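Side-chain contacts in CIR protein (Plasmodium chabaudi chabaudi, PDB 6ZYV), which is of unknown function but belongs to the Plasmodium interspersed repeat (PIR) variant antigen family, proteins associated with malaria-infected red blood cells: residues T54-I59 against T115-T120; A179-D184 against K224-G229. The protein carries 5 engineered substitutions. All coordinates share one frame; numbering follows the deposited sequence.

Contact 1. Residues T54-I59 against T115-T120; sequences TNNDKI and TNHIET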
ATOM      1  N   THR A  54      13.475 -12.558  13.423  1.00 78.00           N
ATOM      2  CA  THR A  54      14.091 -12.103  12.186  1.00 76.15           C
ATOM      3  C   THR A  54      13.324 -10.941  11.528  1.00 73.68           C
ATOM      4  O   THR A  54      12.178 -10.655  11.890  1.00 73.21           O
ATOM      5  CB  THR A  54      14.310 -13.288  11.225  1.00 76.94           C
ATOM      6  OG1 THR A  54      13.063 -13.699  10.670  1.00 76.64           O
ATOM      7  CG2 THR A  54      15.012 -14.463  11.893  1.00 78.11           C
ATOM      8  N   ASN A  55      13.987 -10.263  10.575  1.00 72.16           N
ATOM      9  CA  ASN A  55      13.446  -9.177   9.768  1.00 71.07           C
ATOM     10  C   ASN A  55      12.296  -9.690   8.900  1.00 68.40           C
ATOM     11  O   ASN A  55      11.306  -8.984   8.723  1.00 68.08           O
ATOM     12  CB  ASN A  55      14.538  -8.600   8.866  1.00 73.89           C
ATOM     13  CG  ASN A  55      15.571  -7.816   9.618  1.00 80.19           C
ATOM     14  OD1 ASN A  55      15.301  -7.296  10.711  1.00 82.59           O
ATOM     15  ND2 ASN A  55      16.774  -7.716   9.048  1.00 81.80           N
ATOM     16  N   ASN A  56      12.420 -10.920   8.374  1.00 66.40           N
ATOM     17  CA  ASN A  56      11.394 -11.542   7.565  1.00 64.69           C
ATOM     18  C   ASN A  56      10.140 -11.806   8.391  1.00 62.79           C
ATOM     19  O   ASN A  56       9.039 -11.676   7.863  1.00 62.11           O
ATOM     20  CB  ASN A  56      11.897 -12.839   6.961  1.00 66.58           C
ATOM     21  CG  ASN A  56      12.938 -12.654   5.877  1.00 71.33           C
ATOM     22  OD1 ASN A  56      13.118 -11.568   5.317  1.00 72.42           O
ATOM     23  ND2 ASN A  56      13.647 -13.718   5.563  1.00 73.27           N
ATOM     24  N   ASP A  57      10.307 -12.169   9.682  1.00 61.58           N
ATOM     25  CA  ASP A  57       9.207 -12.410  10.619  1.00 60.60           C
ATOM     26  C   ASP A  57       8.449 -11.108  10.856  1.00 58.09           C
ATOM     27  O   ASP A  57       7.230 -11.113  10.881  1.00 57.54           O
ATOM     28  CB  ASP A  57       9.732 -12.935  11.978  1.00 64.14           C
ATOM     29  CG  ASP A  57      10.149 -14.395  12.003  1.00 73.53           C
ATOM     30  OD1 ASP A  57      10.168 -15.029  10.923  1.00 74.24           O
ATOM     31  OD2 ASP A  57      10.474 -14.906  13.113  1.00 79.32           O
ATOM     32  N   LYS A  58       9.167  -9.997  11.035  1.00 57.11           N
ATOM     33  CA  LYS A  58       8.566  -8.685  11.276  1.00 56.36           C
ATOM     34  C   LYS A  58       7.796  -8.188  10.049  1.00 54.27           C
ATOM     35  O   LYS A  58       6.709  -7.631  10.201  1.00 53.99           O
ATOM     36  CB  LYS A  58       9.648  -7.667  11.679  1.00 59.30           C
ATOM     37  CG  LYS A  58      10.330  -7.985  13.003  1.00 64.75           C
ATOM     38  CD  LYS A  58      11.522  -7.056  13.265  1.00 71.25           C
ATOM     39  CE  LYS A  58      12.344  -7.528  14.435  1.00 76.65           C
ATOM     40  NZ  LYS A  58      13.810  -7.387  14.189  1.00 80.04           N
ATOM     41  N   ILE A  59       8.364  -8.388   8.837  1.00 52.61           N
ATOM     42  CA  ILE A  59       7.717  -7.984   7.582  1.00 51.15           C
ATOM     43  C   ILE A  59       6.458  -8.811   7.378  1.00 50.56           C
ATOM     44  O   ILE A  59       5.419  -8.267   7.029  1.00 49.83           O
ATOM     45  CB  ILE A  59       8.681  -8.120   6.367  1.00 50.73           C
ATOM     46  CG1 ILE A  59       9.834  -7.124   6.475  1.00 52.36           C
ATOM     47  CG2 ILE A  59       7.933  -7.908   5.051  1.00 49.30           C
ATOM     48  CD1 ILE A  59      11.038  -7.473   5.580  1.00 54.30           C
ATOM     49  N   THR A 115       5.266 -17.023  -0.466  1.00 54.79           N
ATOM     50  CA  THR A 115       5.078 -18.443  -0.192  1.00 56.53           C
ATOM     51  C   THR A 115       5.877 -18.905   1.035  1.00 57.83           C
ATOM     52  O   THR A 115       5.357 -19.661   1.853  1.00 58.35           O
ATOM     53  CB  THR A 115       5.491 -19.264  -1.440  1.00 58.85           C
ATOM     54  OG1 THR A 115       4.659 -18.967  -2.572  1.00 59.86           O
ATOM     55  CG2 THR A 115       5.556 -20.755  -1.187  1.00 60.10           C
ATOM     56  N   ASN A 116       7.130 -18.464   1.162  1.00 58.48           N
ATOM     57  CA  ASN A 116       7.986 -18.922   2.252  1.00 60.19           C
ATOM     58  C   ASN A 116       7.893 -18.151   3.564  1.00 59.70           C
ATOM     59  O   ASN A 116       8.408 -18.652   4.559  1.00 61.31           O
ATOM     60  CB  ASN A 116       9.443 -18.971   1.817  1.00 63.14           C
ATOM     61  CG  ASN A 116       9.712 -19.976   0.730  1.00 69.35           C
ATOM     62  OD1 ASN A 116      10.424 -19.698  -0.234  1.00 71.24           O
ATOM     63  ND2 ASN A 116       9.140 -21.169   0.855  1.00 71.62           N
ATOM     64  N   HIS A 117       7.311 -16.946   3.587  1.00 57.72           N
ATOM     65  CA  HIS A 117       7.241 -16.162   4.819  1.00 56.77           C
ATOM     66  C   HIS A 117       5.864 -15.671   5.181  1.00 55.09           C
ATOM     67  O   HIS A 117       5.634 -15.397   6.358  1.00 55.22           O
ATOM     68  CB  HIS A 117       8.211 -14.991   4.799  1.00 57.92           C
ATOM     69  CG  HIS A 117       9.638 -15.409   4.698  1.00 63.10           C
ATOM     70  ND1 HIS A 117      10.332 -15.923   5.791  1.00 66.43           N
ATOM     71  CD2 HIS A 117      10.448 -15.432   3.618  1.00 64.95           C
ATOM     72  CE1 HIS A 117      11.540 -16.224   5.335  1.00 67.83           C
ATOM     73  NE2 HIS A 117      11.662 -15.932   4.037  1.00 67.40           N
ATOM     74  N   ILE A 118       4.948 -15.551   4.215  1.00 53.63           N
ATOM     75  CA  ILE A 118       3.597 -15.065   4.530  1.00 53.42           C
ATOM     76  C   ILE A 118       2.635 -16.222   4.652  1.00 54.53           C
ATOM     77  O   ILE A 118       1.983 -16.367   5.679  1.00 55.15           O
ATOM     78  CB  ILE A 118       3.132 -13.967   3.544  1.00 52.29           C
ATOM     79  CG1 ILE A 118       3.942 -12.688   3.788  1.00 53.30           C
ATOM     80  CG2 ILE A 118       1.630 -13.705   3.667  1.00 51.33           C
ATOM     81  CD1 ILE A 118       3.982 -11.861   2.726  1.00 54.56           C
ATOM     82  N   GLU A 119       2.586 -17.081   3.632  1.00 55.22           N
ATOM     83  CA  GLU A 119       1.742 -18.273   3.690  1.00 56.73           C
ATOM     84  C   GLU A 119       2.214 -19.252   4.800  1.00 57.61           C
ATOM     85  O   GLU A 119       1.421 -20.016   5.322  1.00 58.74           O
ATOM     86  CB  GLU A 119       1.673 -18.939   2.320  1.00 59.09           C
ATOM     87  CG  GLU A 119       0.985 -18.034   1.317  1.00 64.63           C
ATOM     88  CD  GLU A 119       0.740 -18.640  -0.050  1.00 73.08           C
ATOM     89  OE1 GLU A 119      -0.221 -18.201  -0.725  1.00 73.63           O
ATOM     90  OE2 GLU A 119       1.506 -19.550  -0.448  1.00 76.96           O
ATOM     91  N   THR A 120       3.474 -19.112   5.226  1.00 57.03           N
ATOM     92  CA  THR A 120       4.175 -19.875   6.234  1.00 57.95           C
ATOM     93  C   THR A 120       3.817 -19.384   7.667  1.00 58.10           C
ATOM     94  O   THR A 120       3.929 -20.153   8.622  1.00 59.23           O
ATOM     95  CB  THR A 120       5.636 -19.814   5.817  1.00 59.90           C
ATOM     96  OG1 THR A 120       5.925 -20.986   5.031  1.00 63.03           O
ATOM     97  CG2 THR A 120       6.597 -19.634   6.935  1.00 60.78           C
TER
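The carbonyl O of His117, whose imidazole lies against Asn56, accepts a hydrogen bond from the hydroxyl of Ser60, tying the end region of helix 110-118 to the second turn of helix 55-71. No hydrogen bond joins the side chains of Asn56 and His117; they meet by van der Waals and CH-pi contact. Asn56 CB sits 3.9 Å from the centroid of the His117 ring and 22° off its normal, displaced toward the rim. Because Asn56 CG stands anti to its own carbonyl carbon (chi1 -71°), the amide is carried past the CE1-NE2 side of the ring, its plane turned 53° from the imidazole. Asn56 ND2, above the ring plane but beyond the rim, comes within 3.3 Å of both His117 CE1 and His117 NE2, at an angle too poor for a hydrogen bond to the nitrogen. The Phe113 ring also meets the imidazole and touches Asn56, while the buried Ile59 and Ile118 pack on Phe113 and Leu95. On the 54-59 side, Thr54 OG1 takes a weak bond from Asp57 N at 3.3 Å. The contact sets the N-capped start of helix 55-71 beside the C-terminal part of helix 110-118, a helix-to-helix surface contact within the all-helical PIR ectodomain.

Contact 2. Residues A179-D184 against K224-G229; sequences ANCLKD and KKCNNG. Engineered in segment 179-184: Ala179 (natural residue Thr).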
ATOM      1  N   ALA A 179      -6.230  24.393   3.435  1.00 71.78           N
ATOM      2  CA  ALA A 179      -6.012  25.562   2.585  1.00 70.95           C
ATOM      3  C   ALA A 179      -4.982  25.316   1.490  1.00 68.58           C
ATOM      4  O   ALA A 179      -5.092  25.892   0.411  1.00 69.40           O
ATOM      5  CB  ALA A 179      -5.586  26.739   3.447  1.00 72.35           C
ATOM      6  N   ASN A 180      -4.006  24.449   1.745  1.00 65.82           N
ATOM      7  CA  ASN A 180      -2.986  24.136   0.759  1.00 64.34           C
ATOM      8  C   ASN A 180      -3.385  23.001  -0.184  1.00 61.13           C
ATOM      9  O   ASN A 180      -2.513  22.538  -0.913  1.00 60.56           O
ATOM     10  CB  ASN A 180      -1.679  23.742   1.456  1.00 66.37           C
ATOM     11  CG  ASN A 180      -0.914  24.906   2.011  1.00 71.80           C
ATOM     12  OD1 ASN A 180      -1.192  26.075   1.700  1.00 74.22           O
ATOM     13  ND2 ASN A 180       0.075  24.611   2.839  1.00 72.90           N
ATOM     14  N   CYS A 181      -4.651  22.514  -0.159  1.00 58.61           N
ATOM     15  CA  CYS A 181      -5.025  21.386  -1.001  1.00 56.11           C
ATOM     16  C   CYS A 181      -4.813  21.646  -2.472  1.00 55.32           C
ATOM     17  O   CYS A 181      -4.264  20.782  -3.146  1.00 55.05           O
ATOM     18  CB  CYS A 181      -6.438  20.885  -0.727  1.00 55.83           C
ATOM     19  SG  CYS A 181      -6.818  19.291  -1.526  1.00 55.48           S
ATOM     20  N   LEU A 182      -5.224  22.807  -2.975  1.00 55.20           N
ATOM     21  CA  LEU A 182      -5.055  23.117  -4.391  1.00 54.88           C
ATOM     22  C   LEU A 182      -3.580  23.189  -4.788  1.00 55.01           C
ATOM     23  O   LEU A 182      -3.189  22.571  -5.765  1.00 54.03           O
ATOM     24  CB  LEU A 182      -5.834  24.376  -4.794  1.00 55.32           C
ATOM     25  CG  LEU A 182      -5.761  24.759  -6.274  1.00 56.57           C
ATOM     26  CD1 LEU A 182      -6.301  23.643  -7.177  1.00 55.44           C
ATOM     27  CD2 LEU A 182      -6.491  26.050  -6.536  1.00 58.41           C
ATOM     28  N   LYS A 183      -2.761  23.889  -4.006  1.00 55.98           N
ATOM     29  CA  LYS A 183      -1.320  23.998  -4.240  1.00 56.65           C
ATOM     30  C   LYS A 183      -0.671  22.606  -4.232  1.00 54.69           C
ATOM     31  O   LYS A 183       0.097  22.299  -5.138  1.00 54.49           O
ATOM     32  CB  LYS A 183      -0.678  24.884  -3.152  1.00 60.96           C
ATOM     33  CG  LYS A 183       0.824  25.100  -3.321  1.00 67.84           C
ATOM     34  CD  LYS A 183       1.453  25.905  -2.150  1.00 74.60           C
ATOM     35  CE  LYS A 183       1.563  27.402  -2.396  1.00 79.82           C
ATOM     36  NZ  LYS A 183       2.896  27.953  -2.002  1.00 82.55           N
ATOM     37  N   ASP A 184      -1.027  21.750  -3.255  1.00 53.13           N
ATOM     38  CA  ASP A 184      -0.483  20.398  -3.163  1.00 52.02           C
ATOM     39  C   ASP A 184      -0.924  19.497  -4.315  1.00 50.68           C
ATOM     40  O   ASP A 184      -0.118  18.698  -4.788  1.00 51.03           O
ATOM     41  CB  ASP A 184      -0.793  19.752  -1.809  1.00 53.72           C
ATOM     42  CG  ASP A 184      -0.085  20.399  -0.629  1.00 61.05           C
ATOM     43  OD1 ASP A 184       0.798  21.268  -0.861  1.00 63.04           O
ATOM     44  OD2 ASP A 184      -0.421  20.046   0.531  1.00 62.94           O
ATOM     45  N   LYS A 224     -12.298  15.536  -4.363  1.00 47.75           N
ATOM     46  CA  LYS A 224     -13.708  15.585  -4.017  1.00 49.01           C
ATOM     47  C   LYS A 224     -13.843  15.930  -2.512  1.00 50.17           C
ATOM     48  O   LYS A 224     -14.732  16.682  -2.150  1.00 51.15           O
ATOM     49  CB  LYS A 224     -14.388  14.229  -4.282  1.00 50.57           C
ATOM     50  CG  LYS A 224     -14.711  13.964  -5.748  1.00 55.38           C
ATOM     51  CD  LYS A 224     -15.233  12.538  -5.936  1.00 59.45           C
ATOM     52  CE  LYS A 224     -15.649  12.238  -7.356  1.00 64.06           C
ATOM     53  NZ  LYS A 224     -16.326  10.909  -7.461  1.00 66.20           N
ATOM     54  N   LYS A 225     -12.962  15.372  -1.642  1.00 49.84           N
ATOM     55  CA  LYS A 225     -12.992  15.627  -0.202  1.00 50.63           C
ATOM     56  C   LYS A 225     -12.532  17.051   0.117  1.00 51.49           C
ATOM     57  O   LYS A 225     -13.139  17.699   0.957  1.00 52.77           O
ATOM     58  CB  LYS A 225     -12.186  14.579   0.605  1.00 51.42           C
ATOM     59  CG  LYS A 225     -12.780  13.167   0.577  1.00 52.96           C
ATOM     60  CD  LYS A 225     -14.190  13.097   1.197  1.00 56.62           C
ATOM     61  CE  LYS A 225     -14.862  11.744   1.018  1.00 59.36           C
ATOM     62  NZ  LYS A 225     -16.090  11.604   1.866  1.00 62.45           N
ATOM     63  N   CYS A 226     -11.509  17.568  -0.576  1.00 51.04           N
ATOM     64  CA  CYS A 226     -11.075  18.956  -0.376  1.00 52.00           C
ATOM     65  C   CYS A 226     -12.179  19.907  -0.756  1.00 53.29           C
ATOM     66  O   CYS A 226     -12.439  20.851  -0.016  1.00 55.43           O
ATOM     67  CB  CYS A 226      -9.800  19.258  -1.150  1.00 52.11           C
ATOM     68  SG  CYS A 226      -8.320  18.505  -0.434  1.00 55.02           S
ATOM     69  N   ASN A 227     -12.915  19.602  -1.844  1.00 51.91           N
ATOM     70  CA  ASN A 227     -14.038  20.428  -2.258  1.00 51.83           C
ATOM     71  C   ASN A 227     -15.302  20.254  -1.408  1.00 53.46           C
ATOM     72  O   ASN A 227     -16.386  20.671  -1.820  1.00 53.79           O
ATOM     73  CB  ASN A 227     -14.335  20.252  -3.746  1.00 50.41           C
ATOM     74  CG  ASN A 227     -13.657  21.304  -4.578  1.00 51.93           C
ATOM     75  OD1 ASN A 227     -13.189  22.337  -4.080  1.00 53.59           O
ATOM     76  ND2 ASN A 227     -13.577  21.080  -5.872  1.00 51.95           N
ATOM     77  N   ASN A 228     -15.170  19.668  -0.218  1.00 54.81           N
ATOM     78  CA  ASN A 228     -16.248  19.588   0.759  1.00 57.12           C
ATOM     79  C   ASN A 228     -16.165  20.717   1.808  1.00 60.60           C
ATOM     80  O   ASN A 228     -17.155  21.024   2.462  1.00 62.74           O
ATOM     81  CB  ASN A 228     -16.334  18.212   1.417  1.00 56.54           C
ATOM     82  CG  ASN A 228     -16.969  17.170   0.535  1.00 57.20           C
ATOM     83  OD1 ASN A 228     -17.595  17.481  -0.477  1.00 58.14           O
ATOM     84  ND2 ASN A 228     -16.828  15.903   0.881  1.00 55.84           N
ATOM     85  N   GLY A 229     -15.005  21.339   1.949  1.00 61.30           N
ATOM     86  CA  GLY A 229     -14.823  22.458   2.863  1.00 63.41           C
ATOM     87  C   GLY A 229     -14.280  23.708   2.193  1.00 64.78           C
ATOM     88  O   GLY A 229     -14.022  24.703   2.869  1.00 67.22           O
TER
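Cys181 joins Cys226 through a disulfide, and this bond is the whole of the side-chain contact between 179-184 and 224-229. From Cys181 CA the CB bond heads toward the other segment; Cys181 CB lies 3.0 Å from Cys226 SG and, further off, faces Cys226 CB. One atom further out, Cys181 SG swings anti to the backbone N (chi1 -169°), meets Cys226 SG at the covalent distance of 2.0 Å and lies 3.0 Å from Cys226 CB. Cys226 gets there by a different torsion: its SG is anti to the carbonyl carbon, beside the backbone N (chi1 -73°). The C-S-S-C torsion is 85°, close to the 90° that disulfides prefer and positive in sign, so the bridge shows no sign of twist strain. Cys181 CA and Cys226 CA stand 6.5 Å apart.

The bridge is buried. Phe234, from the chain beyond helix 213-226, touches both cysteines, and Leu171 of helix 154-174 packs on Cys226. Cys181 opens helix 181-198, where Asp184 N bonds to Asn180 O at 2.9 Å, and Cys226 closes helix 213-226. Past that end the chain turns, with Asn228 N reaching Lys225 O at 3.1 Å, and Asn227 OD1 accepts from Ser232 N. No hydrogen bond spans the two segments. Their direct link therefore rests on a single covalent bond, which fixes the start of one helix to the end of another and would be expected to need an oxidising environment to form, consistent with an ectodomain that holds five disulfides.

How the contacts relate
Contact 1 and contact 2 lie on opposite sides of the chain's centre, their own centres 39 Å apart and their nearest atoms about 29 Å apart, so neither touches the other. In sequence they follow in series: contact 1 closes its part of the chain before 179-184 begins. Each sets the start of one helix beside the end region of a later one, yet by different means, noncovalent and at the surface in contact 1, covalent and buried in contact 2. Helix 154-174, which packs against the disulfide, lies between them along the chain. With the function unknown, neither contact can be assigned to a site; both belong to one helical PIR ectodomain.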